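Putative cathepsin d (Ixodes ricinus, PDB 5N7Q) probably cleaves proteins internally as an aspartic endopeptidase of the pepsin-like A1 family, and is bound here to the inhibitor pepstatin A. Local coordinates at residues 153-159 / 323-329; 25-29 / 61-67; 79-84 / 111-116; 200-204 / 215-219; 37-41 / 132-137. One frame throughout, in Å; residues are numbered along the deposited sequence.

Interaction 1: 153-159 / 323-329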
# COMPACT_ATOMS: atom_id res chain seq x y z
N GLN A 153 -11.91 -18.72 4.49
CA GLN A 153 -10.54 -18.26 4.43
C GLN A 153 -10.53 -16.74 4.23
O GLN A 153 -10.31 -16.24 3.12
CB GLN A 153 -9.80 -19.02 3.31
CG GLN A 153 -8.35 -18.64 3.05
CD GLN A 153 -7.42 -18.80 4.25
OE1 GLN A 153 -7.81 -18.55 5.39
NE2 GLN A 153 -6.17 -19.18 4.00
N ASN A 154 -10.76 -16.02 5.32
CA ASN A 154 -10.92 -14.56 5.28
C ASN A 154 -9.56 -13.87 5.43
O ASN A 154 -9.29 -13.18 6.42
CB ASN A 154 -11.93 -14.08 6.31
CG ASN A 154 -13.30 -14.64 6.07
OD1 ASN A 154 -13.91 -14.40 5.02
ND2 ASN A 154 -13.79 -15.44 7.01
N VAL A 155 -8.74 -14.10 4.42
CA VAL A 155 -7.42 -13.48 4.30
C VAL A 155 -7.25 -12.99 2.88
O VAL A 155 -7.94 -13.42 1.97
CB VAL A 155 -6.27 -14.49 4.62
CG1 VAL A 155 -6.55 -15.26 5.91
CG2 VAL A 155 -5.97 -15.41 3.44
N PHE A 156 -6.32 -12.05 2.71
CA PHE A 156 -5.84 -11.71 1.37
C PHE A 156 -4.33 -11.61 1.43
O PHE A 156 -3.76 -11.24 2.46
CB PHE A 156 -6.50 -10.45 0.79
CG PHE A 156 -6.31 -9.20 1.59
CD1 PHE A 156 -5.19 -8.39 1.39
CD2 PHE A 156 -7.21 -8.83 2.59
CE1 PHE A 156 -5.00 -7.25 2.13
CE2 PHE A 156 -7.02 -7.66 3.34
CZ PHE A 156 -5.90 -6.88 3.10
N SER A 157 -3.70 -12.03 0.35
CA SER A 157 -2.25 -12.12 0.29
C SER A 157 -1.68 -11.33 -0.89
O SER A 157 -2.22 -11.40 -1.99
CB SER A 157 -1.82 -13.57 0.16
OG SER A 157 -2.31 -14.33 1.24
N VAL A 158 -0.61 -10.58 -0.66
CA VAL A 158 -0.09 -9.62 -1.63
C VAL A 158 1.34 -9.95 -2.09
O VAL A 158 2.25 -10.10 -1.29
CB VAL A 158 -0.13 -8.18 -1.07
CG1 VAL A 158 0.40 -7.21 -2.12
CG2 VAL A 158 -1.54 -7.80 -0.59
N TYR A 159 1.48 -10.13 -3.40
CA TYR A 159 2.74 -10.24 -4.09
C TYR A 159 2.99 -8.95 -4.86
O TYR A 159 2.12 -8.55 -5.66
CB TYR A 159 2.69 -11.43 -5.07
CG TYR A 159 3.79 -11.43 -6.09
CD1 TYR A 159 5.13 -11.47 -5.69
CD2 TYR A 159 3.51 -11.33 -7.45
CE1 TYR A 159 6.15 -11.40 -6.62
CE2 TYR A 159 4.53 -11.30 -8.39
CZ TYR A 159 5.85 -11.34 -7.97
OH TYR A 159 6.87 -11.28 -8.90
N TYR A 323 6.48 -11.58 0.70
CA TYR A 323 5.07 -11.89 0.45
C TYR A 323 4.29 -11.76 1.77
O TYR A 323 4.77 -12.20 2.81
CB TYR A 323 5.00 -13.31 -0.06
CG TYR A 323 3.65 -13.79 -0.54
CD1 TYR A 323 3.01 -13.16 -1.62
CD2 TYR A 323 3.03 -14.88 0.03
CE1 TYR A 323 1.78 -13.60 -2.08
CE2 TYR A 323 1.80 -15.33 -0.42
CZ TYR A 323 1.18 -14.71 -1.49
OH TYR A 323 -0.02 -15.18 -1.96
N THR A 324 3.12 -11.12 1.72
CA THR A 324 2.46 -10.71 2.94
C THR A 324 1.04 -11.20 2.94
O THR A 324 0.31 -11.05 1.96
CB THR A 324 2.50 -9.21 3.14
OG1 THR A 324 3.86 -8.76 3.09
CG2 THR A 324 1.96 -8.80 4.47
N ILE A 325 0.66 -11.79 4.06
CA ILE A 325 -0.66 -12.35 4.32
C ILE A 325 -1.36 -11.45 5.34
O ILE A 325 -0.85 -11.23 6.43
CB ILE A 325 -0.59 -13.77 4.89
CG1 ILE A 325 0.06 -14.77 3.91
CG2 ILE A 325 -1.99 -14.28 5.18
CD1 ILE A 325 1.57 -14.68 3.82
N PHE A 326 -2.53 -10.93 4.96
CA PHE A 326 -3.36 -10.07 5.80
C PHE A 326 -4.57 -10.93 6.23
O PHE A 326 -5.45 -11.22 5.43
CB PHE A 326 -3.80 -8.85 5.01
CG PHE A 326 -2.67 -7.96 4.58
CD1 PHE A 326 -1.96 -8.23 3.40
CD2 PHE A 326 -2.35 -6.85 5.33
CE1 PHE A 326 -0.92 -7.39 3.01
CE2 PHE A 326 -1.31 -6.01 4.94
CZ PHE A 326 -0.61 -6.28 3.77
N ASP A 327 -4.58 -11.33 7.50
CA ASP A 327 -5.52 -12.35 8.00
C ASP A 327 -6.53 -11.73 8.95
O ASP A 327 -6.19 -11.37 10.08
CB ASP A 327 -4.67 -13.45 8.68
CG ASP A 327 -5.48 -14.60 9.27
OD1 ASP A 327 -6.69 -14.43 9.51
OD2 ASP A 327 -4.83 -15.67 9.48
N ARG A 328 -7.78 -11.65 8.49
CA ARG A 328 -8.87 -11.08 9.29
C ARG A 328 -9.52 -12.13 10.16
O ARG A 328 -10.23 -11.77 11.10
CB ARG A 328 -9.95 -10.40 8.41
CG ARG A 328 -9.46 -9.10 7.78
CD ARG A 328 -9.36 -7.95 8.79
NE ARG A 328 -10.68 -7.66 9.35
CZ ARG A 328 -11.58 -6.85 8.81
NH1 ARG A 328 -11.32 -6.22 7.67
NH2 ARG A 328 -12.78 -6.70 9.37
N ASP A 329 -9.29 -13.42 9.92
CA ASP A 329 -9.85 -14.45 10.83
C ASP A 329 -9.15 -14.44 12.18
O ASP A 329 -9.77 -14.63 13.23
CB ASP A 329 -9.72 -15.83 10.20
CG ASP A 329 -10.76 -16.07 9.12
OD1 ASP A 329 -11.93 -15.64 9.34
OD2 ASP A 329 -10.41 -16.68 8.09
O HOH W 1 -8.39 -18.28 8.00
O HOH W 2 -0.88 -13.41 -3.92

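Interaction 2: 25-29 / 61-67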
# COMPACT_ATOMS: atom_id res chain seq x y z
N GLY A 25 -20.93 -1.16 -11.09
CA GLY A 25 -22.24 -0.85 -11.71
C GLY A 25 -22.67 -1.88 -12.71
O GLY A 25 -21.96 -2.85 -13.00
N THR A 26 -23.87 -1.66 -13.23
CA THR A 26 -24.54 -2.60 -14.13
C THR A 26 -25.11 -1.79 -15.31
O THR A 26 -25.99 -0.99 -15.10
CB THR A 26 -25.69 -3.33 -13.41
OG1 THR A 26 -25.18 -3.89 -12.18
CG2 THR A 26 -26.25 -4.42 -14.26
N PRO A 27 -24.59 -1.95 -16.52
CA PRO A 27 -23.47 -2.83 -16.85
C PRO A 27 -22.14 -2.30 -16.26
O PRO A 27 -22.09 -1.17 -15.80
CB PRO A 27 -23.42 -2.78 -18.38
CG PRO A 27 -24.05 -1.49 -18.74
CD PRO A 27 -25.10 -1.23 -17.71
N PRO A 28 -21.09 -3.13 -16.31
CA PRO A 28 -19.82 -2.73 -15.67
C PRO A 28 -19.18 -1.48 -16.25
O PRO A 28 -19.10 -1.32 -17.48
CB PRO A 28 -18.92 -3.96 -15.90
CG PRO A 28 -19.88 -5.10 -16.04
CD PRO A 28 -21.04 -4.51 -16.79
N GLN A 29 -18.75 -0.59 -15.37
CA GLN A 29 -17.89 0.53 -15.69
C GLN A 29 -16.51 0.23 -15.13
O GLN A 29 -16.37 -0.06 -13.95
CB GLN A 29 -18.42 1.81 -15.10
CG GLN A 29 -19.81 2.17 -15.62
CD GLN A 29 -20.39 3.40 -14.94
OE1 GLN A 29 -19.68 4.39 -14.69
NE2 GLN A 29 -21.69 3.36 -14.66
N ASP A 61 -20.41 6.96 -13.66
CA ASP A 61 -21.68 7.62 -13.98
C ASP A 61 -22.84 6.79 -13.41
O ASP A 61 -23.27 5.83 -13.98
CB ASP A 61 -21.84 7.79 -15.49
CG ASP A 61 -23.05 8.64 -15.84
OD1 ASP A 61 -23.92 8.86 -14.97
OD2 ASP A 61 -23.15 9.08 -17.01
N SER A 62 -23.33 7.21 -12.25
CA SER A 62 -24.44 6.53 -11.60
C SER A 62 -25.68 6.38 -12.48
O SER A 62 -26.42 5.41 -12.34
CB SER A 62 -24.81 7.30 -10.33
OG SER A 62 -25.19 8.63 -10.62
N SER A 63 -25.88 7.35 -13.37
CA SER A 63 -27.10 7.39 -14.17
C SER A 63 -27.16 6.30 -15.22
O SER A 63 -28.23 6.06 -15.77
CB SER A 63 -27.27 8.77 -14.83
OG SER A 63 -26.43 8.94 -15.97
N LYS A 64 -26.05 5.63 -15.48
CA LYS A 64 -25.96 4.54 -16.45
C LYS A 64 -25.96 3.18 -15.77
O LYS A 64 -25.85 2.17 -16.44
CB LYS A 64 -24.69 4.69 -17.29
CG LYS A 64 -24.53 6.04 -17.98
CD LYS A 64 -25.67 6.37 -18.92
CE LYS A 64 -25.37 7.65 -19.70
NZ LYS A 64 -26.52 8.06 -20.56
N SER A 65 -26.04 3.16 -14.44
CA SER A 65 -26.05 1.92 -13.68
C SER A 65 -27.41 1.61 -13.06
O SER A 65 -27.91 2.36 -12.23
CB SER A 65 -25.00 1.96 -12.55
OG SER A 65 -25.09 0.77 -11.80
N SER A 66 -27.98 0.47 -13.41
CA SER A 66 -29.28 0.05 -12.88
C SER A 66 -29.22 -0.47 -11.45
O SER A 66 -30.26 -0.69 -10.85
CB SER A 66 -29.89 -1.01 -13.80
OG SER A 66 -29.09 -2.16 -13.87
N THR A 67 -28.02 -0.70 -10.92
CA THR A 67 -27.83 -1.14 -9.55
C THR A 67 -27.35 -0.03 -8.59
O THR A 67 -27.21 -0.26 -7.38
CB THR A 67 -26.89 -2.36 -9.49
OG1 THR A 67 -25.75 -2.11 -10.30
CG2 THR A 67 -27.63 -3.62 -9.99
O HOH W 3 -28.73 -2.24 -16.60
O HOH W 4 -23.24 1.21 -15.92

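Interaction 3: 79-84 / 111-116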
# COMPACT_ATOMS: atom_id res chain seq x y z
N TYR A 79 -4.69 11.81 2.85
CA TYR A 79 -3.60 10.85 2.77
C TYR A 79 -2.26 11.54 2.94
O TYR A 79 -2.16 12.78 2.87
CB TYR A 79 -3.60 10.19 1.40
CG TYR A 79 -4.88 9.45 1.07
CD1 TYR A 79 -5.10 8.17 1.50
CD2 TYR A 79 -5.87 10.05 0.31
CE1 TYR A 79 -6.27 7.48 1.20
CE2 TYR A 79 -7.05 9.40 0.01
CZ TYR A 79 -7.25 8.12 0.42
OH TYR A 79 -8.44 7.52 0.10
N GLY A 80 -1.21 10.76 3.14
CA GLY A 80 0.13 11.33 3.15
C GLY A 80 0.46 12.08 1.88
O GLY A 80 1.13 13.11 1.95
N SER A 81 -0.04 11.61 0.73
CA SER A 81 0.33 12.14 -0.59
C SER A 81 -0.79 12.81 -1.37
O SER A 81 -0.66 13.09 -2.57
CB SER A 81 0.92 11.00 -1.43
OG SER A 81 2.12 10.62 -0.82
N GLY A 82 -1.92 13.05 -0.72
CA GLY A 82 -3.00 13.72 -1.40
C GLY A 82 -4.27 13.80 -0.57
O GLY A 82 -4.29 13.46 0.60
N ASN A 83 -5.33 14.27 -1.21
CA ASN A 83 -6.63 14.27 -0.56
C ASN A 83 -7.75 14.22 -1.55
O ASN A 83 -7.58 14.50 -2.73
CB ASN A 83 -6.81 15.53 0.23
CG ASN A 83 -6.90 16.70 -0.66
OD1 ASN A 83 -7.97 17.29 -0.86
ND2 ASN A 83 -5.79 17.02 -1.27
N VAL A 84 -8.91 13.88 -1.01
CA VAL A 84 -10.10 13.66 -1.83
C VAL A 84 -11.34 14.10 -1.07
O VAL A 84 -11.43 13.97 0.15
CB VAL A 84 -10.19 12.18 -2.34
CG1 VAL A 84 -10.29 11.21 -1.19
CG2 VAL A 84 -11.32 12.00 -3.35
N VAL A 111 -9.86 16.70 -5.85
CA VAL A 111 -8.70 15.87 -5.57
C VAL A 111 -7.51 16.80 -5.49
O VAL A 111 -7.38 17.74 -6.30
CB VAL A 111 -8.50 14.76 -6.64
CG1 VAL A 111 -7.20 13.99 -6.43
CG2 VAL A 111 -9.69 13.79 -6.62
N GLY A 112 -6.64 16.54 -4.53
CA GLY A 112 -5.38 17.25 -4.45
C GLY A 112 -4.20 16.31 -4.29
O GLY A 112 -4.35 15.17 -3.85
N GLY A 113 -3.03 16.81 -4.66
CA GLY A 113 -1.79 16.06 -4.54
C GLY A 113 -1.39 15.51 -5.90
O GLY A 113 -2.13 14.75 -6.50
N GLU A 114 -0.20 15.88 -6.36
CA GLU A 114 0.31 15.40 -7.66
C GLU A 114 0.30 13.88 -7.78
O GLU A 114 0.04 13.37 -8.87
CB GLU A 114 1.73 15.96 -7.92
CG GLU A 114 2.23 15.81 -9.36
CD GLU A 114 2.97 14.51 -9.62
OE1 GLU A 114 3.23 13.75 -8.67
OE2 GLU A 114 3.28 14.23 -10.81
N SER A 115 0.55 13.18 -6.67
CA SER A 115 0.60 11.72 -6.68
C SER A 115 -0.73 11.12 -7.09
O SER A 115 -0.75 10.05 -7.67
CB SER A 115 1.02 11.19 -5.31
OG SER A 115 2.30 11.70 -4.93
N LEU A 116 -1.83 11.83 -6.82
CA LEU A 116 -3.15 11.40 -7.24
C LEU A 116 -3.53 12.01 -8.59
O LEU A 116 -4.07 11.33 -9.48
CB LEU A 116 -4.20 11.77 -6.18
CG LEU A 116 -3.99 11.13 -4.80
CD1 LEU A 116 -5.10 11.50 -3.83
CD2 LEU A 116 -3.82 9.61 -4.87
O HOH W 5 1.41 14.18 -4.07

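Interaction 4: 200-204 / 215-219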
# COMPACT_ATOMS: atom_id res chain seq x y z
N HIS A 200 3.83 -5.04 16.37
CA HIS A 200 5.09 -4.74 17.06
C HIS A 200 6.29 -5.29 16.30
O HIS A 200 6.30 -6.43 15.81
CB HIS A 200 5.03 -5.34 18.47
CG HIS A 200 6.25 -5.08 19.30
ND1 HIS A 200 6.52 -3.85 19.84
CD2 HIS A 200 7.26 -5.89 19.67
CE1 HIS A 200 7.65 -3.91 20.52
NE2 HIS A 200 8.13 -5.13 20.41
N VAL A 201 7.33 -4.45 16.21
CA VAL A 201 8.64 -4.81 15.65
C VAL A 201 9.68 -4.83 16.79
O VAL A 201 9.66 -3.96 17.68
CB VAL A 201 9.03 -3.81 14.54
CG1 VAL A 201 10.48 -3.98 14.12
CG2 VAL A 201 8.08 -3.98 13.36
N ASP A 202 10.57 -5.82 16.74
CA ASP A 202 11.57 -6.01 17.79
C ASP A 202 12.79 -5.12 17.64
O ASP A 202 13.38 -4.77 18.65
CB ASP A 202 12.07 -7.45 17.83
CG ASP A 202 10.96 -8.47 18.08
OD1 ASP A 202 9.91 -8.13 18.66
OD2 ASP A 202 11.13 -9.62 17.64
N GLY A 203 13.22 -4.85 16.40
CA GLY A 203 14.37 -3.99 16.15
C GLY A 203 14.62 -3.73 14.69
O GLY A 203 14.01 -4.38 13.83
N VAL A 204 15.49 -2.77 14.42
CA VAL A 204 15.88 -2.40 13.06
C VAL A 204 17.39 -2.19 13.14
O VAL A 204 17.85 -1.56 14.10
CB VAL A 204 15.18 -1.11 12.60
CG1 VAL A 204 15.63 -0.70 11.20
CG2 VAL A 204 13.67 -1.25 12.62
N GLU A 215 24.56 0.04 13.28
CA GLU A 215 23.58 1.08 13.53
C GLU A 215 22.33 0.38 14.03
O GLU A 215 21.67 -0.32 13.27
CB GLU A 215 23.31 1.85 12.23
CG GLU A 215 22.27 2.95 12.31
CD GLU A 215 22.67 4.13 13.15
OE1 GLU A 215 23.86 4.33 13.42
OE2 GLU A 215 21.75 4.90 13.52
N LEU A 216 22.02 0.57 15.32
CA LEU A 216 20.92 -0.13 16.00
C LEU A 216 19.79 0.85 16.29
O LEU A 216 19.96 1.79 17.08
CB LEU A 216 21.40 -0.83 17.28
CG LEU A 216 22.60 -1.78 17.14
CD1 LEU A 216 22.93 -2.46 18.48
CD2 LEU A 216 22.44 -2.86 16.09
N LEU A 217 18.64 0.64 15.64
CA LEU A 217 17.50 1.51 15.73
C LEU A 217 16.32 0.70 16.26
O LEU A 217 16.44 -0.51 16.47
CB LEU A 217 17.21 2.09 14.36
CG LEU A 217 18.37 2.98 13.88
CD1 LEU A 217 18.22 3.23 12.40
CD2 LEU A 217 18.41 4.27 14.66
N CYS A 218 15.19 1.38 16.49
CA CYS A 218 14.06 0.72 17.15
C CYS A 218 14.60 -0.09 18.34
O CYS A 218 14.24 -1.24 18.54
CB CYS A 218 13.33 -0.18 16.14
SG CYS A 218 11.97 -1.15 16.83
N LYS A 219 15.52 0.53 19.09
CA LYS A 219 16.35 -0.23 20.01
C LYS A 219 15.53 -0.96 21.08
O LYS A 219 15.81 -2.12 21.38
CB LYS A 219 17.42 0.66 20.64
CG LYS A 219 18.40 -0.11 21.52
CD LYS A 219 19.39 -0.92 20.69
CE LYS A 219 20.15 -1.92 21.53
NZ LYS A 219 19.41 -3.19 21.69
O HOH W 6 15.98 -3.92 19.27

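Interaction 5: 37-41 / 132-137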
# COMPACT_ATOMS: atom_id res chain seq x y z
N THR A 37 -3.58 -1.10 1.73
CA THR A 37 -3.79 -1.58 3.09
C THR A 37 -3.65 -0.52 4.17
O THR A 37 -3.88 -0.82 5.35
CB THR A 37 -2.92 -2.80 3.42
OG1 THR A 37 -1.55 -2.43 3.32
CG2 THR A 37 -3.22 -3.97 2.49
N GLY A 38 -3.28 0.71 3.79
CA GLY A 38 -3.23 1.86 4.69
C GLY A 38 -4.42 2.78 4.75
O GLY A 38 -4.33 3.83 5.35
N SER A 39 -5.53 2.38 4.13
CA SER A 39 -6.77 3.13 4.19
C SER A 39 -7.92 2.17 4.00
O SER A 39 -7.68 1.01 3.66
CB SER A 39 -6.78 4.26 3.17
OG SER A 39 -6.92 3.76 1.84
N ALA A 40 -9.15 2.63 4.28
CA ALA A 40 -10.32 1.73 4.32
C ALA A 40 -11.44 2.08 3.33
O ALA A 40 -12.41 1.33 3.25
CB ALA A 40 -10.88 1.61 5.73
N ASN A 41 -11.28 3.16 2.57
CA ASN A 41 -12.35 3.66 1.68
C ASN A 41 -12.07 3.33 0.22
O ASN A 41 -10.90 3.31 -0.21
CB ASN A 41 -12.49 5.17 1.82
CG ASN A 41 -13.09 5.56 3.15
OD1 ASN A 41 -12.38 5.63 4.14
ND2 ASN A 41 -14.41 5.77 3.19
N ILE A 132 -11.27 2.55 10.68
CA ILE A 132 -10.75 3.83 10.16
C ILE A 132 -11.42 4.30 8.86
O ILE A 132 -10.98 5.28 8.28
CB ILE A 132 -9.21 3.83 10.02
CG1 ILE A 132 -8.75 2.83 8.96
CG2 ILE A 132 -8.57 3.50 11.36
CD1 ILE A 132 -7.30 2.99 8.55
N ALA A 133 -12.48 3.62 8.44
CA ALA A 133 -13.22 4.06 7.24
C ALA A 133 -13.91 5.40 7.49
O ALA A 133 -14.70 5.54 8.43
CB ALA A 133 -14.24 3.03 6.84
N VAL A 134 -13.62 6.36 6.63
CA VAL A 134 -14.29 7.66 6.65
C VAL A 134 -15.77 7.42 6.38
O VAL A 134 -16.14 6.64 5.52
CB VAL A 134 -13.63 8.63 5.66
CG1 VAL A 134 -14.43 9.91 5.50
CG2 VAL A 134 -12.22 8.95 6.10
N ASP A 135 -16.60 8.10 7.18
CA ASP A 135 -18.05 7.95 7.18
C ASP A 135 -18.56 6.57 7.63
O ASP A 135 -19.73 6.31 7.51
CB ASP A 135 -18.67 8.31 5.82
CG ASP A 135 -18.60 9.80 5.47
OD1 ASP A 135 -18.06 10.64 6.22
OD2 ASP A 135 -19.14 10.13 4.38
N GLY A 136 -17.69 5.70 8.15
CA GLY A 136 -18.11 4.40 8.65
C GLY A 136 -18.65 3.45 7.59
O GLY A 136 -19.33 2.50 7.90
N VAL A 137 -18.36 3.74 6.34
CA VAL A 137 -18.86 2.91 5.24
C VAL A 137 -18.08 1.61 5.17
O VAL A 137 -16.85 1.60 5.41
CB VAL A 137 -18.84 3.65 3.89
CG1 VAL A 137 -19.92 4.74 3.86
CG2 VAL A 137 -17.50 4.25 3.54
O HOH W 7 -15.11 1.89 3.18

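Interaction 1: 153-159 / 323-329
Strands 155-159 and 323-327 run antiparallel, 4.7 Å apart at closest approach, in the interdomain sheet beneath the cleft of this pepsin-like fold. On one face, which Thr324 shares, Phe156, Val158 and Phe326 make the packing. The Phe156 ring leans across the strands until Phe326 CB sits 3.6 Å from its centroid, over the face, a CH-pi contact. The two rings are nearly parallel (12°) but slid apart, centroids 4.9 Å from each other, and Val158 CG2 closes the flank of Phe326 at 3.7 Å from CE1. Phe141 and Trp197 meet the Phe156 and Phe326 rings edge-to-face. On the other face, Val155 CG1 lies 3.6 Å from Asp327 CG, and Ser157 CB is 3.2 Å from OH of Tyr323, whose ring folds back across the first strand and whose hydroxyl is hydrogen-bonded to Asp178 N. Backbone bonds pair Phe156 N with Phe326 O (3.0 Å), Phe326 N with Phe156 O (2.8 Å) and Val158 N with Thr324 O (2.8 Å). Just beyond the strand ends Asp329 accepts two hydrogen bonds from Asn154, OD2 from N (2.9 Å) and OD1 from ND2 (3.0 Å), while Arg328 N reaches Asn154 O (3.0 Å). The salt bridge of Asp327 is with Arg332. A buried aromatic centre and directional bonds thus together join chain parts 164 residues apart.

Interaction 2: 25-29 / 61-67
Neither segment forms a strand pair here: 25-29 is mostly a turn with a cis peptide before Pro27, and 61-67 carries a short 3-10 turn at 62-64. They come closest at Thr26 and Ser65, CA atoms 4.8 Å apart. Ser66 N donates to Thr26 O (3.0 Å), and Thr26 N to Ser65 OG (3.1 Å). Gly25 has a positive phi, and a CB there would strike Ser65 OG. Among the side chains, Gln29 binds the Asp61 backbone twice, OE1 accepting from N (2.9 Å) and NE2 donating to O (3.0 Å). Asp61 OD1 in turn accepts from Ser63 N (2.9 Å), an Asx turn opening the 3-10 turn. Thr26 OG1 lies 2.7 Å from Thr67 OG1. One water links Pro27 O (2.6 Å), Gln29 NE2 (2.9 Å) and Lys64 O (2.8 Å). The contact lies far from the catalytic centre, joining the turn between strands 17-24 and 29-36 to the loop before strand 69-79; strand 82-95 flanks both, with Asp91 bonding Ser65 and Thr67 and Arg94 bonding Gly25 O.

Interaction 3: 79-84 / 111-116
This is the tip of the flap, the beta hairpin of strands 69-79 and 82-95 that closes over the cleft of pepsin-like proteases, with the start of its second strand paired to the end of strand 103-112. Asn83 and Gly112 form an antiparallel hydrogen-bonded pair, Asn83 N to Gly112 O at 3.0 Å and Gly112 N to Asn83 O at 2.9 Å. Next to it Val84 CG2 meets Val111 CG2 at 4.1 Å. The backbones run close at three glycines: Gly82 CA is 3.2 Å from Gly112 O and 4.1 Å from Gly113 CA, and a CB on any of them would clash. Gly113 is the N-cap of helix 114-117. Leu116 CD1 fills the space beside Gly82 CA (3.9 Å) and reaches Tyr79 CD2 (4.5 Å). A water bridges Ser81 O (2.8 Å) and Ser115 N (2.9 Å). Tyr79 OH bonds Trp43. The Asn83-Gly112 pair thus joins strands 82-95 and 103-112 beside the flap tip, where the Gly80 backbone and Ser81 OG bond the pepstatin and Tyr79, Ser115 and Leu116 pack on it.

Interaction 4: 200-204 / 215-219
Val204 and Cys218 make the apolar centre, with Val204 CG2 3.7 Å from Cys218 CB. Val204 CB also lies 4.2 Å from Leu217 CB on the same face of the sheet, and Val201 CG1 approaches Cys218 SG at 4.2 Å. That sulfur is bonded to Cys222 in a disulfide, closing a small loop just after the pairing. Around this centre the backbones of Val204 and Leu217 form one antiparallel hydrogen-bonded pair, Val204 N to Leu217 O at 3.2 Å and Leu217 N to Val204 O at 2.8 Å. Cys218 then takes positive phi and psi (44° each), and the chain turns away from strand geometry. At the polar edge a water lies 2.8 Å from both Asp202 O and Lys219 O, while the Asp202 carboxylate bonds Gly276 N. Asp202 and Gly203 form a classic beta bulge opposite Thr273. The contact is the hairpin of strands 198-206 and 215-217 in the C-terminal half, with strands 222-226 and 270-274 also pairing with 198-206, and helix 237-247 packing on Glu215 and Leu217.

Interaction 5: 37-41 / 132-137
Asn41, Ala40 and Ile132 carry most of this contact, which packs the loop after the predicted catalytic Asp36, the Asp-Thr-Gly-Ser motif of pepsin-like proteases, against the loop before helix 140-146. The Asn41 side chain reaches into the turn at Val134, and its amide makes two hydrogen bonds with the Val134 backbone: Val134 N donates to Asn41 OD1 (2.9 Å), and Asn41 ND2 donates to Val134 O (3.0 Å). The same amide also touches Val137, whose CG2 is 3.5 Å from Asn41 ND2. Ala40 points its methyl toward the other segment, where CB lies 3.7 Å from Ala133 CA and 4.1 Å from Ile132 CG1. The end of Ile132 extends back along the active-site loop, CD1 coming within 4.4 Å of Gly38 O and of Ser39 CA. The Ser39 hydroxyl is turned elsewhere and bonds Asp36, and Gly38 makes a backbone bond to the bound pepstatin. In the opposing loop Gly136 N bonds Ala133 O at 3.0 Å. Beside these direct bonds one water joins the segments, donating to Ala40 O and Val137 O, 2.8 Å from each.

In the fold
Along the chain interaction 2 closes before interaction 3 opens, both before interaction 1, and the segments of interactions 2 and 5 alternate. Interaction 3 falls within the span between 37-41 and 132-137, as interaction 4 does between 153-159 and 323-329. Interactions 1 and 3 reach the same large sheet, with centres 27 Å apart on opposite sides of the chain's centre. Interaction 5 links them: Phe326 CZ and Phe156 CE1 each lie 3.7 Å from Thr37 CG2, and Tyr79 CE1 lies 3.8 Å from Ser39 CB. These three gather round the predicted active site and cleft; interactions 2 and 4, centres 49 Å apart, lie away from it, one in each half, interaction 4 in the second sheet.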